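Local coordinates for uncharacterized protein (Bacteroides ovatus, PDB 3P02) that is of unknown function but combines an N-terminal DUF4973 region with a C-terminal BT_3044-like region, both rich in beta strands, at residues F216-M230 with N242-E254. Numbering follows the deposited sequence.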
ATOM      1  N   PHE A 216     -12.192  -2.659  13.661  1.00 10.47           N
ATOM      2  CA  PHE A 216     -13.164  -1.579  13.835  1.00  9.52           C
ATOM      3  C   PHE A 216     -14.551  -2.189  13.767  1.00 14.04           C
ATOM      4  O   PHE A 216     -15.008  -2.549  12.680  1.00 13.30           O
ATOM      5  CB  PHE A 216     -12.964  -0.530  12.718  1.00 10.75           C
ATOM      6  CG  PHE A 216     -11.651   0.194  12.820  1.00  9.88           C
ATOM      7  CD1 PHE A 216     -10.473  -0.376  12.318  1.00 11.59           C
ATOM      8  CD2 PHE A 216     -11.566   1.426  13.458  1.00 10.12           C
ATOM      9  CE1 PHE A 216      -9.251   0.289  12.431  1.00 13.15           C
ATOM     10  CE2 PHE A 216     -10.345   2.109  13.541  1.00 11.17           C
ATOM     11  CZ  PHE A 216      -9.184   1.522  13.040  1.00 10.96           C
ATOM     12  N   THR A 217     -15.211  -2.345  14.905  1.00 11.43           N
ATOM     13  CA  THR A 217     -16.551  -2.956  14.886  1.00 10.89           C
ATOM     14  C   THR A 217     -17.619  -1.914  14.579  1.00 15.89           C
ATOM     15  O   THR A 217     -17.398  -0.713  14.728  1.00 16.52           O
ATOM     16  CB  THR A 217     -16.886  -3.621  16.264  1.00 15.18           C
ATOM     17  OG1 THR A 217     -17.355  -2.604  17.178  1.00 14.41           O
ATOM     18  CG2 THR A 217     -15.698  -4.430  16.864  1.00 13.93           C
ATOM     19  N   GLY A 218     -18.816  -2.384  14.278  1.00 16.78           N
ATOM     20  CA  GLY A 218     -19.936  -1.461  14.103  1.00 17.62           C
ATOM     21  C   GLY A 218     -20.772  -1.300  15.364  1.00 22.22           C
ATOM     22  O   GLY A 218     -21.891  -0.769  15.301  1.00 21.75           O
ATOM     23  N   ASP A 219     -20.236  -1.767  16.532  1.00 17.67           N
ATOM     24  CA  ASP A 219     -20.964  -1.719  17.796  1.00 17.48           C
ATOM     25  C   ASP A 219     -20.621  -0.508  18.653  1.00 19.49           C
ATOM     26  O   ASP A 219     -19.449  -0.292  18.980  1.00 15.97           O
ATOM     27  CB  ASP A 219     -20.703  -2.984  18.631  1.00 19.06           C
ATOM     28  CG  ASP A 219     -21.201  -4.295  18.041  1.00 28.53           C
ATOM     29  OD1 ASP A 219     -22.078  -4.256  17.148  1.00 28.81           O
ATOM     30  OD2 ASP A 219     -20.692  -5.358  18.455  1.00 33.10           O
ATOM     31  N   LYS A 220     -21.653   0.248  19.075  1.00 17.45           N
ATOM     32  CA  LYS A 220     -21.458   1.382  19.979  1.00 16.50           C
ATOM     33  C   LYS A 220     -21.048   0.941  21.384  1.00 18.73           C
ATOM     34  O   LYS A 220     -21.563  -0.058  21.918  1.00 18.33           O
ATOM     35  CB  LYS A 220     -22.761   2.199  20.110  1.00 18.68           C
ATOM     36  CG  LYS A 220     -23.014   3.128  18.937  1.00 24.26           C
ATOM     37  CD  LYS A 220     -24.306   3.888  19.154  1.00 34.92           C
ATOM     38  CE  LYS A 220     -24.524   4.946  18.101  1.00 49.59           C
ATOM     39  NZ  LYS A 220     -25.749   5.741  18.391  1.00 64.11           N
ATOM     40  N   VAL A 221     -20.181   1.726  22.027  1.00 13.72           N
ATOM     41  CA  VAL A 221     -19.804   1.504  23.426  1.00 14.66           C
ATOM     42  C   VAL A 221     -21.044   1.729  24.322  1.00 21.37           C
ATOM     43  O   VAL A 221     -21.361   0.927  25.210  1.00 20.71           O
ATOM     44  CB  VAL A 221     -18.657   2.458  23.841  1.00 18.01           C
ATOM     45  CG1 VAL A 221     -18.402   2.382  25.349  1.00 18.13           C
ATOM     46  CG2 VAL A 221     -17.375   2.152  23.063  1.00 16.37           C
ATOM     47  N   ASP A 222     -21.724   2.842  24.063  1.00 17.33           N
ATOM     48  CA  ASP A 222     -22.894   3.297  24.803  1.00 17.42           C
ATOM     49  C   ASP A 222     -23.886   3.757  23.758  1.00 22.20           C
ATOM     50  O   ASP A 222     -23.541   4.610  22.928  1.00 19.61           O
ATOM     51  CB  ASP A 222     -22.442   4.427  25.743  1.00 17.64           C
ATOM     52  CG  ASP A 222     -23.518   5.104  26.576  1.00 27.34           C
ATOM     53  OD1 ASP A 222     -24.705   5.013  26.205  1.00 24.26           O
ATOM     54  OD2 ASP A 222     -23.163   5.763  27.572  1.00 29.91           O
ATOM     55  N   SER A 223     -25.097   3.160  23.750  1.00 22.03           N
ATOM     56  CA  SER A 223     -26.127   3.476  22.749  1.00 22.46           C
ATOM     57  C   SER A 223     -26.405   4.984  22.650  1.00 26.58           C
ATOM     58  O   SER A 223     -26.789   5.468  21.589  1.00 27.43           O
ATOM     59  CB  SER A 223     -27.428   2.747  23.085  1.00 28.61           C
ATOM     60  OG  SER A 223     -27.904   3.142  24.362  1.00 37.57           O
ATOM     61  N   LYS A 224     -26.178   5.721  23.755  1.00 23.74           N
ATOM     62  CA  LYS A 224     -26.429   7.164  23.835  1.00 24.29           C
ATOM     63  C   LYS A 224     -25.300   8.020  23.242  1.00 27.66           C
ATOM     64  O   LYS A 224     -25.491   9.231  23.094  1.00 27.38           O
ATOM     65  CB  LYS A 224     -26.640   7.581  25.297  1.00 27.40           C
ATOM     66  CG  LYS A 224     -27.952   7.094  25.909  1.00 30.73           C
ATOM     67  CD  LYS A 224     -28.059   7.571  27.348  1.00 31.45           C
ATOM     68  CE  LYS A 224     -29.198   6.905  28.085  1.00 46.75           C
ATOM     69  NZ  LYS A 224     -29.301   7.398  29.484  1.00 54.47           N
ATOM     70  N   LYS A 225     -24.128   7.412  22.933  1.00 21.21           N
ATOM     71  CA  LYS A 225     -22.955   8.162  22.459  1.00 19.97           C
ATOM     72  C   LYS A 225     -22.467   7.639  21.094  1.00 22.49           C
ATOM     73  O   LYS A 225     -23.064   6.701  20.567  1.00 22.87           O
ATOM     74  CB  LYS A 225     -21.852   8.093  23.523  1.00 21.54           C
ATOM     75  CG  LYS A 225     -22.179   8.919  24.767  1.00 30.64           C
ATOM     76  CD  LYS A 225     -21.328   8.525  25.954  1.00 39.44           C
ATOM     77  CE  LYS A 225     -21.821   9.219  27.207  1.00 52.63           C
ATOM     78  NZ  LYS A 225     -20.988   8.879  28.392  1.00 56.99           N
ATOM     79  N   ASP A 226     -21.423   8.248  20.493  0.50 18.47           N
ATOM     80  CA  ASP A 226     -20.993   7.760  19.185  0.50 17.05           C
ATOM     81  C   ASP A 226     -19.575   7.141  19.222  0.50 19.87           C
ATOM     82  O   ASP A 226     -18.879   7.132  18.203  0.50 19.29           O
ATOM     83  CB  ASP A 226     -21.126   8.817  18.070  0.50 19.38           C
ATOM     84  CG  ASP A 226     -20.590  10.206  18.349  0.50 35.63           C
ATOM     85  OD1 ASP A 226     -20.250  10.489  19.508  0.50 36.62           O
ATOM     86  OD2 ASP A 226     -20.570  11.033  17.410  0.50 45.72           O
ATOM     87  N   LEU A 227     -19.183   6.567  20.374  1.00 16.45           N
ATOM     88  CA  LEU A 227     -17.928   5.818  20.490  1.00 16.25           C
ATOM     89  C   LEU A 227     -18.223   4.405  20.000  1.00 17.17           C
ATOM     90  O   LEU A 227     -19.302   3.858  20.290  1.00 15.97           O
ATOM     91  CB  LEU A 227     -17.401   5.782  21.935  1.00 16.92           C
ATOM     92  CG  LEU A 227     -16.569   6.953  22.451  1.00 22.81           C
ATOM     93  CD1 LEU A 227     -17.443   8.174  22.735  1.00 23.40           C
ATOM     94  CD2 LEU A 227     -15.891   6.565  23.773  1.00 25.11           C
ATOM     95  N   TYR A 228     -17.293   3.807  19.274  1.00 13.11           N
ATOM     96  CA  TYR A 228     -17.456   2.454  18.768  1.00 11.25           C
ATOM     97  C   TYR A 228     -16.389   1.531  19.322  1.00 13.47           C
ATOM     98  O   TYR A 228     -15.257   1.951  19.541  1.00 11.18           O
ATOM     99  CB  TYR A 228     -17.436   2.442  17.245  1.00 12.80           C
ATOM    100  CG  TYR A 228     -18.724   2.967  16.658  1.00 15.93           C
ATOM    101  CD1 TYR A 228     -19.808   2.122  16.443  1.00 17.71           C
ATOM    102  CD2 TYR A 228     -18.898   4.327  16.418  1.00 17.78           C
ATOM    103  CE1 TYR A 228     -21.025   2.613  15.968  1.00 18.50           C
ATOM    104  CE2 TYR A 228     -20.122   4.836  15.988  1.00 19.47           C
ATOM    105  CZ  TYR A 228     -21.175   3.971  15.742  1.00 29.20           C
ATOM    106  OH  TYR A 228     -22.378   4.473  15.300  1.00 31.42           O
ATOM    107  N   LYS A 229     -16.771   0.276  19.560  1.00 11.21           N
ATOM    108  CA  LYS A 229     -15.874  -0.749  20.105  1.00 10.61           C
ATOM    109  C   LYS A 229     -14.866  -1.223  19.049  1.00 12.00           C
ATOM    110  O   LYS A 229     -15.126  -1.202  17.834  1.00 10.94           O
ATOM    111  CB  LYS A 229     -16.691  -1.991  20.557  1.00 12.37           C
ATOM    112  CG  LYS A 229     -17.610  -1.739  21.735  1.00 18.20           C
ATOM    113  CD  LYS A 229     -18.434  -3.012  22.046  1.00 17.44           C
ATOM    114  CE  LYS A 229     -19.623  -2.653  22.878  1.00 23.52           C
ATOM    115  NZ  LYS A 229     -20.387  -3.872  23.232  1.00 30.31           N
HETATM  116  N   MSE A 230     -13.732  -1.706  19.551  1.00 10.52           N
HETATM  117  CA  MSE A 230     -12.673  -2.317  18.756  1.00  8.25           C
HETATM  118  C   MSE A 230     -12.207  -3.587  19.413  1.00 13.17           C
HETATM  119  O   MSE A 230     -12.474  -3.833  20.603  1.00 13.27           O
HETATM  120  CB  MSE A 230     -11.486  -1.359  18.631  1.00  8.49           C
HETATM  121  CG  MSE A 230     -11.868  -0.058  17.944  1.00  9.72           C
HETATM  122 SE   MSE A 230     -10.327   1.014  17.610  0.75 11.41          SE
HETATM  123  CE  MSE A 230      -9.579  -0.165  16.227  1.00 10.69           C
ATOM    124  N   ASN A 242       0.022  -8.201  25.814  1.00 12.27           N
ATOM    125  CA  ASN A 242      -0.955  -8.194  26.901  1.00 11.31           C
ATOM    126  C   ASN A 242      -1.644  -6.823  26.926  1.00 13.16           C
ATOM    127  O   ASN A 242      -1.044  -5.828  27.326  1.00 11.66           O
ATOM    128  CB  ASN A 242      -0.272  -8.524  28.236  1.00 12.90           C
ATOM    129  CG  ASN A 242      -1.242  -8.643  29.378  1.00 27.74           C
ATOM    130  OD1 ASN A 242      -2.414  -8.924  29.184  1.00 22.15           O
ATOM    131  ND2 ASN A 242      -0.790  -8.348  30.585  1.00 23.83           N
ATOM    132  N   SER A 243      -2.916  -6.789  26.526  1.00 11.20           N
ATOM    133  CA  SER A 243      -3.693  -5.560  26.452  1.00  9.47           C
ATOM    134  C   SER A 243      -4.482  -5.319  27.732  1.00 14.10           C
ATOM    135  O   SER A 243      -5.071  -6.266  28.291  1.00 13.90           O
ATOM    136  CB  SER A 243      -4.631  -5.597  25.244  1.00 12.01           C
ATOM    137  OG  SER A 243      -5.483  -4.464  25.274  1.00 11.02           O
ATOM    138  N   TYR A 244      -4.499  -4.063  28.200  1.00  7.98           N
ATOM    139  CA  TYR A 244      -5.186  -3.679  29.430  1.00  7.98           C
ATOM    140  C   TYR A 244      -6.517  -2.987  29.169  1.00 12.33           C
ATOM    141  O   TYR A 244      -7.229  -2.661  30.126  1.00 13.24           O
ATOM    142  CB  TYR A 244      -4.291  -2.793  30.309  1.00  8.16           C
ATOM    143  CG  TYR A 244      -3.053  -3.533  30.739  1.00  9.75           C
ATOM    144  CD1 TYR A 244      -3.119  -4.541  31.691  1.00 12.32           C
ATOM    145  CD2 TYR A 244      -1.814  -3.244  30.173  1.00  8.94           C
ATOM    146  CE1 TYR A 244      -1.982  -5.249  32.076  1.00 11.84           C
ATOM    147  CE2 TYR A 244      -0.665  -3.937  30.554  1.00 10.42           C
ATOM    148  CZ  TYR A 244      -0.753  -4.935  31.519  1.00 13.91           C
ATOM    149  OH  TYR A 244       0.362  -5.634  31.925  1.00 15.12           O
ATOM    150  N   SER A 245      -6.828  -2.693  27.892  1.00 11.34           N
ATOM    151  CA  SER A 245      -8.112  -2.099  27.570  1.00 11.78           C
ATOM    152  C   SER A 245      -8.449  -2.293  26.132  1.00 15.02           C
ATOM    153  O   SER A 245      -7.566  -2.218  25.268  1.00 12.81           O
ATOM    154  CB  SER A 245      -8.163  -0.607  27.891  1.00 18.24           C
ATOM    155  OG  SER A 245      -7.091   0.075  27.277  1.00 17.28           O
ATOM    156  N   THR A 246      -9.734  -2.532  25.866  1.00 12.23           N
ATOM    157  CA  THR A 246     -10.132  -2.646  24.462  0.60 12.07           C
ATOM    158  C   THR A 246     -10.223  -1.231  23.910  1.00 13.09           C
ATOM    159  O   THR A 246     -10.871  -0.345  24.503  1.00 11.32           O
ATOM    160  CB  THR A 246     -11.433  -3.433  24.269  0.60 17.44           C
ATOM    161  OG1 THR A 246     -12.434  -2.807  25.046  0.60 18.21           O
ATOM    162  CG2 THR A 246     -11.293  -4.901  24.641  0.60 10.76           C
ATOM    163  N   PRO A 247      -9.553  -0.960  22.771  1.00 10.45           N
ATOM    164  CA  PRO A 247      -9.600   0.411  22.239  1.00  9.59           C
ATOM    165  C   PRO A 247     -11.001   0.802  21.765  1.00 11.58           C
ATOM    166  O   PRO A 247     -11.897  -0.043  21.598  1.00 10.51           O
ATOM    167  CB  PRO A 247      -8.594   0.384  21.066  1.00 11.21           C
ATOM    168  CG  PRO A 247      -7.791  -0.865  21.238  1.00 15.62           C
ATOM    169  CD  PRO A 247      -8.707  -1.836  21.929  1.00 12.17           C
ATOM    170  N   THR A 248     -11.203   2.118  21.595  1.00  8.22           N
ATOM    171  CA  THR A 248     -12.453   2.686  21.074  1.00  8.33           C
ATOM    172  C   THR A 248     -12.138   3.640  19.924  1.00 11.19           C
ATOM    173  O   THR A 248     -10.995   4.097  19.783  1.00 11.16           O
ATOM    174  CB  THR A 248     -13.245   3.430  22.151  1.00 11.98           C
ATOM    175  OG1 THR A 248     -12.468   4.564  22.575  1.00 12.97           O
ATOM    176  CG2 THR A 248     -13.637   2.542  23.322  1.00  9.79           C
ATOM    177  N   TYR A 249     -13.132   3.948  19.102  1.00  8.84           N
ATOM    178  CA  TYR A 249     -12.890   4.934  18.053  1.00  9.09           C
ATOM    179  C   TYR A 249     -14.119   5.757  17.794  1.00 12.87           C
ATOM    180  O   TYR A 249     -15.254   5.362  18.125  1.00 11.15           O
ATOM    181  CB  TYR A 249     -12.383   4.318  16.738  1.00  8.82           C
ATOM    182  CG  TYR A 249     -13.422   3.550  15.949  1.00  9.74           C
ATOM    183  CD1 TYR A 249     -13.821   2.276  16.336  1.00 10.27           C
ATOM    184  CD2 TYR A 249     -13.960   4.073  14.778  1.00 11.04           C
ATOM    185  CE1 TYR A 249     -14.718   1.535  15.572  1.00 10.79           C
ATOM    186  CE2 TYR A 249     -14.870   3.339  14.003  1.00 12.55           C
ATOM    187  CZ  TYR A 249     -15.254   2.075  14.415  1.00 12.81           C
ATOM    188  OH  TYR A 249     -16.189   1.365  13.699  1.00 16.68           O
ATOM    189  N   LYS A 250     -13.872   6.918  17.191  1.00  9.69           N
ATOM    190  CA  LYS A 250     -14.900   7.833  16.732  1.00 10.58           C
ATOM    191  C   LYS A 250     -14.568   8.221  15.318  1.00 13.96           C
ATOM    192  O   LYS A 250     -13.385   8.351  14.959  1.00 12.65           O
ATOM    193  CB  LYS A 250     -14.993   9.075  17.621  1.00 14.70           C
ATOM    194  CG  LYS A 250     -15.524   8.811  19.027  1.00 20.06           C
ATOM    195  CD  LYS A 250     -15.795  10.127  19.777  1.00 32.32           C
ATOM    196  CE  LYS A 250     -17.120  10.747  19.395  1.00 35.47           C
ATOM    197  NZ  LYS A 250     -17.329  12.066  20.050  1.00 42.46           N
ATOM    198  N   VAL A 251     -15.601   8.351  14.508  1.00 11.85           N
ATOM    199  CA  VAL A 251     -15.486   8.743  13.100  1.00 13.26           C
ATOM    200  C   VAL A 251     -16.376   9.933  12.911  1.00 17.08           C
ATOM    201  O   VAL A 251     -17.558   9.856  13.261  1.00 17.49           O
ATOM    202  CB  VAL A 251     -15.851   7.630  12.079  1.00 20.74           C
ATOM    203  CG1 VAL A 251     -15.738   8.147  10.647  1.00 21.79           C
ATOM    204  CG2 VAL A 251     -14.990   6.404  12.237  1.00 21.01           C
ATOM    205  N   SER A 252     -15.863  11.006  12.301  1.00 14.45           N
ATOM    206  CA  SER A 252     -16.662  12.201  11.993  1.00 14.77           C
ATOM    207  C   SER A 252     -16.149  12.834  10.726  1.00 17.89           C
ATOM    208  O   SER A 252     -14.999  12.615  10.335  1.00 15.71           O
ATOM    209  CB  SER A 252     -16.597  13.227  13.126  1.00 16.91           C
ATOM    210  OG  SER A 252     -15.245  13.542  13.418  1.00 30.77           O
ATOM    211  N   SER A 253     -17.006  13.594  10.071  1.00 15.26           N
ATOM    212  CA  SER A 253     -16.652  14.298   8.847  1.00 14.68           C
ATOM    213  C   SER A 253     -17.305  15.629   8.859  1.00 20.20           C
ATOM    214  O   SER A 253     -18.357  15.797   9.491  1.00 19.02           O
ATOM    215  CB  SER A 253     -17.120  13.531   7.606  1.00 19.47           C
ATOM    216  OG  SER A 253     -16.381  12.339   7.394  1.00 23.91           O
ATOM    217  N   GLU A 254     -16.706  16.576   8.152  1.00 15.77           N
ATOM    218  CA  GLU A 254     -17.278  17.899   7.933  1.00 15.72           C
ATOM    219  C   GLU A 254     -16.739  18.426   6.621  1.00 17.12           C
ATOM    220  O   GLU A 254     -15.620  18.101   6.225  1.00 15.64           O
ATOM    221  CB  GLU A 254     -16.967  18.869   9.081  1.00 17.38           C
ATOM    222  CG  GLU A 254     -15.511  19.305   9.134  1.00 22.72           C
ATOM    223  CD  GLU A 254     -15.069  20.010  10.400  1.00 40.29           C
ATOM    224  OE1 GLU A 254     -15.943  20.501  11.148  1.00 30.12           O
ATOM    225  OE2 GLU A 254     -13.844  20.068  10.643  1.00 34.50           O
TER
HETATM  226  O   HOH W   1     -18.310   8.168  15.814  1.00 19.34           O
HETATM  227  O   HOH W   2     -18.113  11.241  16.182  1.00 33.78           O
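Tyr249 lies between Phe216 and Tyr228 in an aromatic cluster where strands 211-220, 228-234 and 242-255 run side by side in the antiparallel sheet of the BT_3044-like region. The Phe216 edge meets one face of the Tyr249 ring in a T-shaped pair, planes at 81°, with CD2 of Phe216 over the ring centre. Over the opposite face, displaced toward the rim, Tyr228 CB makes a CH-pi contact, 3.3 Å from CE1 of Tyr249. At the ring's edge, the Tyr249 hydroxyl reaches across strand 228-234 and donates to Thr217 O (OH to O, 2.6 Å), arriving tilted from the carbonyl plane. A chi1 of 73°, with CG between the backbone N and carbonyl carbon, turns the ring this way, and the hydroxyl bond probably limits its swing. Met230, a selenomethionine, adds its CG at 3.4 Å from Tyr249 CD1, while its CE lies over the centre of one Phe216 face.

Tyr228 and Tyr249 form an antiparallel hydrogen-bonded pair, Tyr228 N to Tyr249 O 2.8 Å and Tyr249 N to Tyr228 O 2.9 Å. Just before strand 228-234, in the loop from strand 211-220, water 1 links Asp226 O to Val251 N. Further out, Phe157 stacks on Phe216, and Asp271 holds Thr248 OG1. At the Tyr249 ring edge, Lys229 O accepts from both N and OG1 of Thr217, the latter at 2.7 Å from above the carbonyl plane.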